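Gamma-glutamyltranspeptidase (Streptomyces lincolnensis, PDB 6J3A) is an LmbA-like homologue of gamma-glutamyltranspeptidase, a family of N-terminal nucleophile hydrolases that cleave gamma-glutamyl amide bonds, and probably has related chemistry. Local coordinates at residues Cys76-Ala81 and Gly274-Gly279; Ala107-Phe112 and Phe454-Arg459; Tyr263-Trp268 and Ala287-Glu292; Cys309-Ala314 and Arg341-Asp346. One frame throughout, in Å; residues are numbered along the deposited sequence.

Interaction 1 of 4, residues Cys76-Ala81 and Gly274-Gly279; sequences CGQGVA and GPWSQG
Cys76 and Gln78 meet the benzene end of the Trp276 indole, the two sides burying 129 Å² in the interior of the chain. From its CB, Trp276 sends CG between its own backbone N and carbonyl carbon (chi1 55°), and this turns the six-membered ring toward Cys76-Ala81. Along that ring, CE3 comes to 4.2 Å from Gln78 CB and CZ3 to 3.7 Å from the same methylene. Next, CH2 lies 3.7 Å from Cys76 SG and CZ2 3.9 Å from it. The sulfur sits over the ring face, 4.0 Å from the centroid and 21° off the normal, a sulfur-aromatic contact. Gly274 O and Ser277 CB, from the type I turn Gly274-Ser277, lie over the opposite face. The indole NE1 is hydrogen-bonded to Glu258 OE1. Gln78 bends its amide away: its OE1 pairs with Thr481 OG1 and its NE2 donates to Gly79 O. Replacing Trp276 by an alanine is likely to strip the sulfur of Cys76 of its ring and Glu258 of its indole donor. Through these side chains the end of strand 73-77, beside strand 256-265, meets the loop between strand 268-272 and helix 280-288.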
# COMPACT_ATOMS: atom_id res chain seq x y z
N CYS A 76 17.41 0.78 -24.55
CA CYS A 76 18.14 1.99 -24.24
C CYS A 76 17.36 3.21 -24.68
O CYS A 76 17.20 3.47 -25.88
CB CYS A 76 19.50 2.00 -24.93
SG CYS A 76 20.39 3.56 -24.64
N GLY A 77 16.91 3.97 -23.68
CA GLY A 77 16.30 5.27 -23.90
C GLY A 77 17.12 6.39 -23.30
O GLY A 77 16.57 7.43 -22.93
N GLN A 78 18.42 6.17 -23.15
CA GLN A 78 19.35 7.22 -22.81
C GLN A 78 19.84 7.89 -24.09
O GLN A 78 20.45 7.24 -24.94
CB GLN A 78 20.53 6.67 -22.03
CG GLN A 78 21.63 7.69 -21.77
CD GLN A 78 21.13 8.84 -20.93
OE1 GLN A 78 20.85 8.67 -19.73
NE2 GLN A 78 21.01 10.02 -21.54
N GLY A 79 19.56 9.18 -24.22
CA GLY A 79 19.93 9.91 -25.41
C GLY A 79 21.40 10.29 -25.43
O GLY A 79 22.11 10.17 -24.42
N VAL A 80 21.82 10.78 -26.60
CA VAL A 80 23.22 11.14 -26.86
C VAL A 80 23.47 12.65 -26.82
O VAL A 80 22.53 13.45 -26.84
CB VAL A 80 23.73 10.59 -28.22
CG1 VAL A 80 23.76 9.07 -28.21
CG2 VAL A 80 22.91 11.11 -29.41
N ALA A 81 24.75 13.01 -26.77
CA ALA A 81 25.18 14.39 -26.97
C ALA A 81 24.87 14.86 -28.39
O ALA A 81 24.89 14.06 -29.34
CB ALA A 81 26.67 14.52 -26.69
N GLY A 274 24.26 -1.92 -19.79
CA GLY A 274 25.69 -1.85 -20.13
C GLY A 274 26.43 -0.65 -19.57
O GLY A 274 25.81 0.29 -19.07
N PRO A 275 27.77 -0.64 -19.68
CA PRO A 275 28.62 0.34 -18.96
C PRO A 275 28.53 1.80 -19.43
O PRO A 275 29.18 2.67 -18.84
CB PRO A 275 30.04 -0.21 -19.16
CG PRO A 275 29.96 -0.99 -20.42
CD PRO A 275 28.53 -1.36 -20.71
N TRP A 276 27.74 2.07 -20.47
CA TRP A 276 27.22 3.44 -20.73
C TRP A 276 26.31 3.94 -19.58
O TRP A 276 26.06 5.14 -19.46
CB TRP A 276 26.50 3.55 -22.09
CG TRP A 276 25.39 2.56 -22.27
CD1 TRP A 276 25.48 1.35 -22.87
CD2 TRP A 276 24.03 2.70 -21.82
NE1 TRP A 276 24.26 0.70 -22.83
CE2 TRP A 276 23.36 1.51 -22.19
CE3 TRP A 276 23.31 3.70 -21.15
CZ2 TRP A 276 22.00 1.30 -21.92
CZ3 TRP A 276 21.95 3.49 -20.88
CH2 TRP A 276 21.31 2.30 -21.26
N SER A 277 25.77 3.02 -18.78
CA SER A 277 25.20 3.33 -17.48
C SER A 277 26.21 2.99 -16.39
O SER A 277 27.23 2.38 -16.66
CB SER A 277 23.91 2.54 -17.28
OG SER A 277 24.19 1.19 -16.93
N GLN A 278 25.90 3.35 -15.14
CA GLN A 278 26.65 2.80 -13.99
C GLN A 278 26.26 1.35 -13.65
O GLN A 278 26.82 0.77 -12.71
CB GLN A 278 26.47 3.68 -12.74
CG GLN A 278 25.07 3.67 -12.12
CD GLN A 278 25.00 4.31 -10.73
OE1 GLN A 278 23.99 4.90 -10.37
NE2 GLN A 278 26.06 4.16 -9.93
N GLY A 279 25.29 0.79 -14.38
CA GLY A 279 24.72 -0.52 -14.09
C GLY A 279 25.70 -1.59 -13.64
O GLY A 279 25.52 -2.20 -12.57

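Interaction 2 of 4, residues Ala107-Phe112 and Phe454-Arg459; sequences AVPGAF and FPLGTR
Ala107 and Pro109 face Leu456, Gly457 and Arg459 across a buried loop-to-loop seam of the Ntn-hydrolase fold, where the lead-in to helix 111-122 runs past the chain that leaves strand 454-455. The backbones come closest at Ala107 and Arg459, with CA atoms 5.8 Å apart, but their amide groups do not pair directly.

Water makes the polar part of the seam. One molecule accepts from both Ala107 N, at 3.0 Å, and Arg459 N, at 3.2 Å, so two N-H groups that face the same gap and could not bond to each other share one oxygen. A second water accepts from Gly457 N and donates to Ala107 O, taking a donor from one loop and an acceptor from the other. The N and O of Ala107 are thus each bonded to a water, among buried residues.

The apolar part is a small one. Leu456 sets CG anti to its carbonyl carbon (chi1 -74°), and from there its CD2 methyl reaches the Pro109 ring, the two side chains crossing obliquely. Helix 220-229, through Leu225 and Ala229, packs on Leu456, and Leu250 of helix 247-252 packs on Pro109.

The one charged side chain, Arg459, turns from the seam. It starts toward Ala107 but its chain bends off, carrying the guanidinium to a salt bridge with Glu60 and a hydrogen bond with Ser439. What remains as direct side-chain contact is one apolar touch, Pro109 CG against Leu456 CD2 at 3.8 Å.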
# COMPACT_ATOMS: atom_id res chain seq x y z
N ALA A 107 20.99 16.28 -23.09
CA ALA A 107 21.23 15.25 -24.10
C ALA A 107 20.00 15.19 -24.98
O ALA A 107 18.97 15.76 -24.62
CB ALA A 107 21.50 13.91 -23.44
N VAL A 108 20.08 14.50 -26.12
CA VAL A 108 18.90 14.29 -26.97
C VAL A 108 17.86 13.56 -26.11
O VAL A 108 18.20 12.58 -25.47
CB VAL A 108 19.21 13.43 -28.23
CG1 VAL A 108 17.94 13.12 -29.01
CG2 VAL A 108 20.21 14.13 -29.15
N PRO A 109 16.61 14.06 -26.04
CA PRO A 109 15.62 13.35 -25.21
C PRO A 109 15.38 11.92 -25.68
O PRO A 109 15.08 11.70 -26.85
CB PRO A 109 14.36 14.19 -25.35
CG PRO A 109 14.87 15.56 -25.63
CD PRO A 109 16.14 15.40 -26.42
N GLY A 110 15.53 10.95 -24.77
CA GLY A 110 15.48 9.53 -25.13
C GLY A 110 14.32 8.72 -24.60
O GLY A 110 13.98 7.66 -25.15
N ALA A 111 13.69 9.20 -23.53
CA ALA A 111 12.61 8.48 -22.87
C ALA A 111 11.40 8.25 -23.77
O ALA A 111 10.87 7.15 -23.81
CB ALA A 111 12.20 9.21 -21.61
N PHE A 112 10.95 9.28 -24.46
CA PHE A 112 9.74 9.16 -25.24
C PHE A 112 9.82 8.04 -26.27
O PHE A 112 8.95 7.16 -26.31
CB PHE A 112 9.37 10.45 -25.95
CG PHE A 112 8.07 10.34 -26.70
CD1 PHE A 112 6.86 10.48 -26.04
CD2 PHE A 112 8.06 10.03 -28.06
CE1 PHE A 112 5.66 10.35 -26.73
CE2 PHE A 112 6.86 9.91 -28.75
CZ PHE A 112 5.66 10.06 -28.08
N PHE A 454 6.86 21.28 -20.60
CA PHE A 454 7.95 20.63 -19.86
C PHE A 454 9.30 21.06 -20.42
O PHE A 454 9.37 21.49 -21.57
CB PHE A 454 7.82 19.10 -19.89
CG PHE A 454 7.71 18.54 -21.27
CD1 PHE A 454 8.85 18.24 -22.01
CD2 PHE A 454 6.46 18.31 -21.84
CE1 PHE A 454 8.73 17.72 -23.30
CE2 PHE A 454 6.35 17.79 -23.13
CZ PHE A 454 7.49 17.50 -23.85
N PRO A 455 10.38 20.93 -19.62
CA PRO A 455 11.72 21.30 -20.05
C PRO A 455 12.56 20.16 -20.64
O PRO A 455 12.21 18.99 -20.55
CB PRO A 455 12.37 21.77 -18.75
CG PRO A 455 11.73 20.94 -17.69
CD PRO A 455 10.39 20.50 -18.21
N LEU A 456 13.69 20.55 -21.20
CA LEU A 456 14.76 19.64 -21.59
C LEU A 456 15.55 19.11 -20.39
O LEU A 456 15.54 19.69 -19.28
CB LEU A 456 15.72 20.33 -22.56
CG LEU A 456 15.19 20.52 -23.98
CD1 LEU A 456 15.91 21.66 -24.68
CD2 LEU A 456 15.33 19.24 -24.79
N GLY A 457 16.26 18.01 -20.64
CA GLY A 457 17.03 17.32 -19.62
C GLY A 457 18.37 17.97 -19.33
O GLY A 457 18.66 19.04 -19.84
N THR A 458 19.16 17.32 -18.48
CA THR A 458 20.46 17.84 -18.07
C THR A 458 21.51 16.73 -17.87
O THR A 458 22.39 16.86 -17.01
CB THR A 458 20.34 18.61 -16.75
OG1 THR A 458 19.78 17.75 -15.75
CG2 THR A 458 19.46 19.86 -16.92
N ARG A 459 21.43 15.66 -18.66
CA ARG A 459 22.25 14.47 -18.40
C ARG A 459 23.70 14.60 -18.87
O ARG A 459 24.59 13.95 -18.32
CB ARG A 459 21.62 13.20 -18.99
CG ARG A 459 22.12 11.87 -18.41
CD ARG A 459 21.82 11.67 -16.93
NE ARG A 459 20.39 11.79 -16.65
CZ ARG A 459 19.83 11.65 -15.46
NH1 ARG A 459 20.55 11.38 -14.38
NH2 ARG A 459 18.51 11.80 -15.34
O HOH W 1 19.28 15.05 -21.00
O HOH W 2 17.03 15.74 -22.65

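Interaction 3 of 4, residues Tyr263-Trp268 and Ala287-Glu292; sequences YDWNGW and ALLPPE
Trp265, whose indole meets Leu289, is fixed first through its backbone: its N donates to Trp268 O at 2.7 Å, and its O receives Trp268 N at 2.9 Å. These two bonds close the type I' turn of a tight beta hairpin between strands 256-265 and 268-272, with Gly267 at a positive phi where a CB would press on the preceding carbonyl. Tyr263 and Trp265, two residues apart on the strand, both point toward Ala287-Glu292.

Tyr263 carries its CG anti to the backbone N (chi1 -172°), which extends the phenol across the last turn of helix 280-288. Its OH lies 3.2 Å from Ala287 CA and 3.4 Å from the methyl CB, while CE2 comes to 3.4 Å from Ala287 N. Further along, the pyrrole part of the Trp265 indole meets Leu289, with NE1 4.0 Å from methyl CD1; Asn266 CB covers one face of the same indole. Leu283 and Leu286 of the helix add to the packing on Tyr263. Were Tyr263 a serine, the end of the helix would probably lose its packing against the strand, leaving Ala287 without the phenol against its CA and CB.

Since the segments exchange no hydrogen bond, the hairpin and the end of the helix are joined by van der Waals packing, part of it the phenol oxygen against Ala287 CA and CB, with small Ala287 allowing the phenol to lie close to the helix backbone.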
# COMPACT_ATOMS: atom_id res chain seq x y z
N TYR A 263 25.94 -10.98 -14.42
CA TYR A 263 26.91 -11.63 -13.57
C TYR A 263 26.23 -12.70 -12.71
O TYR A 263 25.23 -12.43 -12.04
CB TYR A 263 27.62 -10.61 -12.70
CG TYR A 263 28.77 -11.19 -11.94
CD1 TYR A 263 29.91 -11.64 -12.61
CD2 TYR A 263 28.72 -11.33 -10.55
CE1 TYR A 263 30.98 -12.20 -11.91
CE2 TYR A 263 29.79 -11.88 -9.84
CZ TYR A 263 30.91 -12.32 -10.53
OH TYR A 263 31.96 -12.86 -9.85
N ASP A 264 26.80 -13.90 -12.75
CA ASP A 264 26.34 -15.03 -11.96
C ASP A 264 26.95 -15.00 -10.55
O ASP A 264 28.17 -14.93 -10.38
CB ASP A 264 26.69 -16.32 -12.68
CG ASP A 264 25.86 -16.53 -13.96
OD1 ASP A 264 25.02 -15.66 -14.32
OD2 ASP A 264 26.04 -17.57 -14.61
N TRP A 265 26.08 -15.03 -9.54
CA TRP A 265 26.51 -15.05 -8.14
C TRP A 265 25.58 -15.92 -7.29
O TRP A 265 24.38 -15.64 -7.18
CB TRP A 265 26.56 -13.62 -7.57
CG TRP A 265 26.86 -13.58 -6.10
CD1 TRP A 265 28.10 -13.63 -5.50
CD2 TRP A 265 25.91 -13.50 -5.03
NE1 TRP A 265 27.97 -13.57 -4.12
CE2 TRP A 265 26.63 -13.49 -3.81
CE3 TRP A 265 24.51 -13.43 -4.99
CZ2 TRP A 265 26.00 -13.42 -2.57
CZ3 TRP A 265 23.88 -13.36 -3.76
CH2 TRP A 265 24.62 -13.35 -2.56
N ASN A 266 26.15 -16.96 -6.69
CA ASN A 266 25.49 -17.75 -5.63
C ASN A 266 24.09 -18.26 -6.03
O ASN A 266 23.12 -18.15 -5.26
CB ASN A 266 25.43 -16.91 -4.35
CG ASN A 266 24.83 -17.65 -3.18
OD1 ASN A 266 25.31 -18.72 -2.80
ND2 ASN A 266 23.76 -17.10 -2.61
N GLY A 267 23.98 -18.80 -7.24
CA GLY A 267 22.71 -19.33 -7.76
C GLY A 267 21.87 -18.33 -8.54
O GLY A 267 20.96 -18.73 -9.28
N TRP A 268 22.17 -17.04 -8.37
CA TRP A 268 21.49 -15.95 -9.06
C TRP A 268 22.29 -15.41 -10.23
O TRP A 268 23.52 -15.54 -10.28
CB TRP A 268 21.21 -14.76 -8.13
CG TRP A 268 20.54 -15.04 -6.83
CD1 TRP A 268 21.12 -15.56 -5.72
CD2 TRP A 268 19.18 -14.75 -6.48
NE1 TRP A 268 20.20 -15.65 -4.70
CE2 TRP A 268 19.00 -15.15 -5.14
CE3 TRP A 268 18.09 -14.21 -7.17
CZ2 TRP A 268 17.78 -15.04 -4.48
CZ3 TRP A 268 16.88 -14.09 -6.51
CH2 TRP A 268 16.73 -14.50 -5.18
N ALA A 287 31.10 -9.42 -7.89
CA ALA A 287 32.36 -10.07 -8.24
C ALA A 287 33.48 -9.89 -7.21
O ALA A 287 34.36 -10.73 -7.08
CB ALA A 287 32.84 -9.58 -9.59
N LEU A 288 33.43 -8.79 -6.47
CA LEU A 288 34.41 -8.51 -5.42
C LEU A 288 34.26 -9.39 -4.19
O LEU A 288 35.23 -9.61 -3.46
CB LEU A 288 34.33 -7.03 -4.98
CG LEU A 288 35.44 -6.03 -5.32
CD1 LEU A 288 36.47 -6.52 -6.31
CD2 LEU A 288 34.83 -4.72 -5.81
N LEU A 289 33.06 -9.91 -3.97
CA LEU A 289 32.76 -10.58 -2.72
C LEU A 289 33.49 -11.91 -2.59
O LEU A 289 33.66 -12.61 -3.58
CB LEU A 289 31.25 -10.80 -2.60
CG LEU A 289 30.39 -9.53 -2.58
CD1 LEU A 289 28.92 -9.88 -2.80
CD2 LEU A 289 30.58 -8.73 -1.30
N PRO A 290 33.94 -12.25 -1.37
CA PRO A 290 34.41 -13.61 -1.17
C PRO A 290 33.23 -14.60 -1.13
O PRO A 290 32.08 -14.20 -0.93
CB PRO A 290 35.12 -13.55 0.19
CG PRO A 290 34.49 -12.42 0.91
CD PRO A 290 34.09 -11.43 -0.15
N PRO A 291 33.52 -15.90 -1.31
CA PRO A 291 32.44 -16.89 -1.24
C PRO A 291 31.76 -16.99 0.13
O PRO A 291 30.57 -17.29 0.19
CB PRO A 291 33.14 -18.21 -1.61
CG PRO A 291 34.60 -17.96 -1.45
CD PRO A 291 34.82 -16.50 -1.67
N GLU A 292 32.52 -16.67 1.18
CA GLU A 292 32.12 -16.84 2.57
C GLU A 292 31.89 -15.49 3.24
O GLU A 292 32.81 -14.92 3.84
CB GLU A 292 33.25 -17.60 3.27
CG GLU A 292 33.08 -17.89 4.75
CD GLU A 292 33.89 -19.12 5.18
OE1 GLU A 292 34.43 -19.10 6.31
OE2 GLU A 292 34.00 -20.09 4.39

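Interaction 4 of 4, residues Cys309-Ala314 and Arg341-Asp346; sequences CKLAMA and RELVGD
Leu311, on helix 299-319, faces Leu343 with their CA atoms 8.3 Å apart, where the chain after helix 334-341 folds into a type I turn, Arg341-Val344, closed by a backbone bond from Val344 N to Arg341 O of 3.2 Å. The helix side supplies one side chain. Leu311 sets CG beside its backbone N and anti to its carbonyl carbon (chi1 -60°), a torsion that carries the CD1 methyl up to the turn. This methyl does most of the touching: Leu311 CD1 lies 4.0 Å from Leu343 CB and 4.1 Å from Val344 CG2, and the directions to those two atoms are almost perpendicular. The other branch, Leu311 CD2, stays 4.3 Å from Leu343 CB, which therefore lies near both methyls. Val344 offers only its CG2 methyl, the branch beside its backbone N. The pairing is purely apolar, with Leu311 buried and the turn residues partly exposed.

Polar bonds around it come from the backbone of the turn region: Gly345 O meets His303 NE2 of the same helix 299-319, and Leu343 O meets Arg353 NH2. The contact packs the Leu311 side of helix 299-319, whose Ala312 and Met313 lie against helix 280-288, on the turn following helix 334-341.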
# COMPACT_ATOMS: atom_id res chain seq x y z
N CYS A 309 32.43 -1.42 -2.50
CA CYS A 309 31.76 -0.37 -3.27
C CYS A 309 32.71 0.75 -3.73
O CYS A 309 32.66 1.15 -4.90
CB CYS A 309 30.61 0.22 -2.46
SG CYS A 309 29.81 1.60 -3.28
N LYS A 310 33.57 1.22 -2.83
CA LYS A 310 34.60 2.22 -3.18
C LYS A 310 35.46 1.76 -4.35
O LYS A 310 35.66 2.50 -5.31
CB LYS A 310 35.48 2.57 -1.96
CG LYS A 310 34.93 3.74 -1.13
CD LYS A 310 34.71 3.43 0.34
CE LYS A 310 35.74 4.06 1.24
NZ LYS A 310 35.30 3.96 2.67
N LEU A 311 35.93 0.53 -4.28
CA LEU A 311 36.78 -0.02 -5.33
C LEU A 311 36.03 -0.20 -6.64
O LEU A 311 36.60 0.00 -7.71
CB LEU A 311 37.38 -1.36 -4.89
CG LEU A 311 38.25 -1.36 -3.63
CD1 LEU A 311 38.57 -2.79 -3.21
CD2 LEU A 311 39.53 -0.57 -3.83
N ALA A 312 34.75 -0.58 -6.57
CA ALA A 312 33.95 -0.72 -7.79
C ALA A 312 33.64 0.64 -8.41
O ALA A 312 33.63 0.76 -9.63
CB ALA A 312 32.66 -1.49 -7.52
N MET A 313 33.42 1.64 -7.57
CA MET A 313 33.13 3.01 -8.03
C MET A 313 34.33 3.66 -8.71
O MET A 313 34.20 4.37 -9.70
CB MET A 313 32.65 3.88 -6.87
CG MET A 313 31.23 3.56 -6.43
SD MET A 313 29.97 3.76 -7.72
CE MET A 313 29.11 5.19 -7.10
N ALA A 314 35.51 3.40 -8.17
CA ALA A 314 36.77 3.83 -8.76
C ALA A 314 36.91 3.33 -10.18
O ALA A 314 37.31 4.07 -11.08
CB ALA A 314 37.93 3.33 -7.92
N ARG A 341 39.97 -7.79 -4.32
CA ARG A 341 39.41 -7.98 -2.97
C ARG A 341 40.44 -7.98 -1.83
O ARG A 341 40.06 -7.76 -0.68
CB ARG A 341 38.54 -9.24 -2.90
CG ARG A 341 39.24 -10.60 -2.81
CD ARG A 341 38.21 -11.72 -2.61
NE ARG A 341 37.24 -11.70 -3.71
CZ ARG A 341 37.24 -12.50 -4.78
NH1 ARG A 341 36.31 -12.34 -5.72
NH2 ARG A 341 38.15 -13.46 -4.94
N GLU A 342 41.71 -8.21 -2.15
CA GLU A 342 42.83 -8.07 -1.19
C GLU A 342 43.03 -6.63 -0.76
O GLU A 342 43.55 -6.36 0.33
CB GLU A 342 44.15 -8.58 -1.80
CG GLU A 342 44.16 -10.03 -2.28
CD GLU A 342 43.82 -11.04 -1.19
OE1 GLU A 342 43.99 -10.74 0.02
OE2 GLU A 342 43.38 -12.17 -1.54
N LEU A 343 42.64 -5.70 -1.63
CA LEU A 343 42.69 -4.27 -1.33
C LEU A 343 41.68 -3.81 -0.27
O LEU A 343 41.76 -2.68 0.21
CB LEU A 343 42.49 -3.44 -2.61
CG LEU A 343 43.53 -3.66 -3.72
CD1 LEU A 343 43.06 -3.01 -5.00
CD2 LEU A 343 44.89 -3.13 -3.29
N VAL A 344 40.73 -4.68 0.08
CA VAL A 344 39.87 -4.48 1.24
C VAL A 344 40.72 -4.73 2.48
O VAL A 344 41.18 -5.85 2.71
CB VAL A 344 38.63 -5.42 1.24
CG1 VAL A 344 37.73 -5.14 2.43
CG2 VAL A 344 37.83 -5.28 -0.05
N GLY A 345 40.96 -3.69 3.27
CA GLY A 345 41.79 -3.76 4.47
C GLY A 345 40.94 -3.61 5.71
O GLY A 345 39.74 -3.35 5.63
N ASP A 346 41.57 -3.78 6.87
CA ASP A 346 40.90 -3.59 8.16
C ASP A 346 40.37 -2.17 8.34
O ASP A 346 39.32 -1.98 8.95
CB ASP A 346 41.86 -3.92 9.31
CG ASP A 346 42.20 -5.40 9.40
OD1 ASP A 346 41.64 -6.22 8.64
OD2 ASP A 346 43.04 -5.75 10.26

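In the fold
Interactions 1 and 2 are neighbours near the middle of the chain, their centres 13 Å apart, joined by a probable hydrogen bond from Val108 N to Val80 O; their segments alternate in sequence. Interactions 3 and 4 form a second pair, centres 16 Å apart, across the chain's centre from interaction 2. Arg341 links them, its NE reaching Leu288 O. Both are nested in the long loop that interaction 2 closes, and interaction 3 precedes interaction 4. Adjacent strands 73-77 and 256-265 connect interactions 1 and 3, and helix 280-288 runs from the loop of interaction 1 to interaction 3. Interactions 1 and 2 join segments distant in sequence, 3 and 4 nearer parts of the chain.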